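Local atomic coordinates of aerobactin synthase IucA (PDB entry 5JM8), a protein that probably catalyses the ATP-dependent joining of a hydroxamate-bearing lysine to citrate in the biosynthesis of the siderophore aerobactin. Residues A16-N21 and P153-H158. Residues are numbered along the deposited sequence; the frame is centred on the assembly and turned at random.
Sequences AQCFLN and PAPKSH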
loop_
_atom_site.group_PDB
_atom_site.type_symbol
_atom_site.label_atom_id
_atom_site.label_comp_id
_atom_site.label_asym_id
_atom_site.label_seq_id
_atom_site.Cartn_x
_atom_site.Cartn_y
_atom_site.Cartn_z
ATOM N N ALA A 16 32.487 -16.669 -17.239
ATOM C CA ALA A 16 33.869 -16.966 -17.577
ATOM C C ALA A 16 34.805 -15.966 -16.910
ATOM O O ALA A 16 35.918 -16.311 -16.516
ATOM C CB ALA A 16 34.065 -16.951 -19.082
ATOM N N GLN A 17 34.343 -14.728 -16.776
ATOM C CA GLN A 17 35.166 -13.668 -16.207
ATOM C C GLN A 17 35.506 -13.967 -14.748
ATOM O O GLN A 17 36.537 -13.528 -14.245
ATOM C CB GLN A 17 34.456 -12.320 -16.315
ATOM C CG GLN A 17 35.387 -11.124 -16.211
ATOM C CD GLN A 17 36.287 -10.973 -17.424
ATOM O OE1 GLN A 17 35.812 -10.842 -18.553
ATOM N NE2 GLN A 17 37.595 -10.991 -17.195
ATOM N N CYS A 18 34.639 -14.720 -14.077
ATOM C CA CYS A 18 34.880 -15.134 -12.698
ATOM C C CYS A 18 36.017 -16.137 -12.632
ATOM O O CYS A 18 36.923 -16.007 -11.812
ATOM C CB CYS A 18 33.617 -15.745 -12.092
ATOM S SG CYS A 18 32.257 -14.581 -11.854
ATOM N N PHE A 19 35.955 -17.144 -13.497
ATOM C CA PHE A 19 37.008 -18.145 -13.597
ATOM C C PHE A 19 38.341 -17.471 -13.891
ATOM O O PHE A 19 39.345 -17.742 -13.233
ATOM C CB PHE A 19 36.664 -19.169 -14.686
ATOM C CG PHE A 19 37.737 -20.195 -14.925
ATOM C CD1 PHE A 19 38.764 -19.951 -15.823
ATOM C CD2 PHE A 19 37.713 -21.409 -14.257
ATOM C CE1 PHE A 19 39.749 -20.894 -16.044
ATOM C CE2 PHE A 19 38.696 -22.357 -14.475
ATOM C CZ PHE A 19 39.715 -22.099 -15.369
ATOM N N LEU A 20 38.331 -16.570 -14.867
ATOM C CA LEU A 20 39.555 -15.939 -15.344
ATOM C C LEU A 20 40.106 -14.901 -14.363
ATOM O O LEU A 20 41.300 -14.904 -14.071
ATOM C CB LEU A 20 39.312 -15.290 -16.708
ATOM C CG LEU A 20 38.940 -16.258 -17.835
ATOM C CD1 LEU A 20 38.545 -15.502 -19.095
ATOM C CD2 LEU A 20 40.078 -17.222 -18.134
ATOM N N ASN A 21 39.247 -14.021 -13.854
ATOM C CA ASN A 21 39.685 -12.999 -12.900
ATOM C C ASN A 21 40.188 -13.627 -11.608
ATOM O O ASN A 21 41.155 -13.154 -11.010
ATOM C CB ASN A 21 38.554 -12.020 -12.585
ATOM C CG ASN A 21 38.265 -11.070 -13.731
ATOM O OD1 ASN A 21 38.837 -11.193 -14.814
ATOM N ND2 ASN A 21 37.363 -10.122 -13.500
ATOM N N PRO A 153 35.951 -19.638 -9.115
ATOM C CA PRO A 153 35.879 -20.265 -10.440
ATOM C C PRO A 153 34.523 -20.899 -10.748
ATOM O O PRO A 153 34.087 -20.887 -11.899
ATOM C CB PRO A 153 36.973 -21.335 -10.378
ATOM C CG PRO A 153 37.131 -21.632 -8.928
ATOM C CD PRO A 153 36.897 -20.337 -8.227
ATOM N N ALA A 154 33.879 -21.453 -9.726
ATOM C CA ALA A 154 32.577 -22.092 -9.877
ATOM C C ALA A 154 31.592 -21.583 -8.824
ATOM O O ALA A 154 31.195 -22.329 -7.931
ATOM C CB ALA A 154 32.721 -23.599 -9.779
ATOM N N PRO A 155 31.193 -20.306 -8.932
ATOM C CA PRO A 155 30.298 -19.681 -7.950
ATOM C C PRO A 155 28.874 -20.241 -7.955
ATOM O O PRO A 155 28.138 -20.008 -6.995
ATOM C CB PRO A 155 30.293 -18.210 -8.373
ATOM C CG PRO A 155 30.636 -18.226 -9.817
ATOM C CD PRO A 155 31.581 -19.368 -9.999
ATOM N N LYS A 156 28.498 -20.964 -9.008
ATOM C CA LYS A 156 27.143 -21.503 -9.132
ATOM C C LYS A 156 27.135 -23.024 -9.242
ATOM O O LYS A 156 26.366 -23.595 -10.012
ATOM C CB LYS A 156 26.437 -20.894 -10.349
ATOM C CG LYS A 156 26.259 -19.384 -10.275
ATOM C CD LYS A 156 25.344 -18.984 -9.124
ATOM C CE LYS A 156 25.104 -17.486 -9.097
ATOM N NZ LYS A 156 24.294 -17.071 -7.922
ATOM N N SER A 157 28.005 -23.673 -8.479
ATOM C CA SER A 157 27.930 -25.116 -8.300
ATOM C C SER A 157 26.824 -25.405 -7.285
ATOM O O SER A 157 26.819 -24.835 -6.196
ATOM C CB SER A 157 29.282 -25.677 -7.842
ATOM O OG SER A 157 29.147 -26.977 -7.293
ATOM N N HIS A 158 25.883 -26.274 -7.655
ATOM C CA HIS A 158 24.683 -26.526 -6.851
ATOM C C HIS A 158 24.649 -27.896 -6.170
ATOM O O HIS A 158 23.677 -28.207 -5.484
ATOM C CB HIS A 158 23.427 -26.422 -7.721
ATOM C CG HIS A 158 23.359 -25.191 -8.563
ATOM N ND1 HIS A 158 23.781 -23.953 -8.116
ATOM C CD2 HIS A 158 22.904 -24.998 -9.821
ATOM C CE1 HIS A 158 23.592 -23.061 -9.067
ATOM N NE2 HIS A 158 23.062 -23.668 -10.116
#
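Q17 NE2 donates a hydrogen bond of 2.7 Å to N21 OD1 along one flank of helix 14-26, while the intervening turn presents C18 and F19 to two prolines, P155 and P153, of the loop 153-158. The hydrogen bond is nearly straight (N-H...O 168°); its acceptor lies in the amide plane of Q17, whereas the donor is tilted out of the carbonyl plane of N21. The remaining amide atoms are used as well: Q17 OE1 accepts from F65 N, and N21 ND2 donates to H63 O, fixing the rotation of both buried amides and tying the helix to the strand 64-72 and the residue before it.

Toward the loop the contact is purely apolar. F19 holds CG anti to its N (chi1 176°), which brings the CD2 corner of the ring to 3.9 Å from P153 CB; the two side chains cross at about a right angle, and P153 approaches the ring obliquely. F545 meets the F19 ring edge-to-face and also touches P153, while F107 and V111 of helix 101-124 add to the packing. C18 points toward the loop but touches it only loosely, its SG 4.5 Å from P155 CG.

Beyond P155 the loop is held to helix 101-124 through K156, whose N and O are hydrogen-bonded to S114 OG and H117 ND1, respectively. With the P155 side chain about 6 Å from the bound ATP, this is helix-to-loop hydrophobic packing close to the nucleotide site of an NIS synthetase, joining the N-terminal helix to a loop of the IucA/IucC family region.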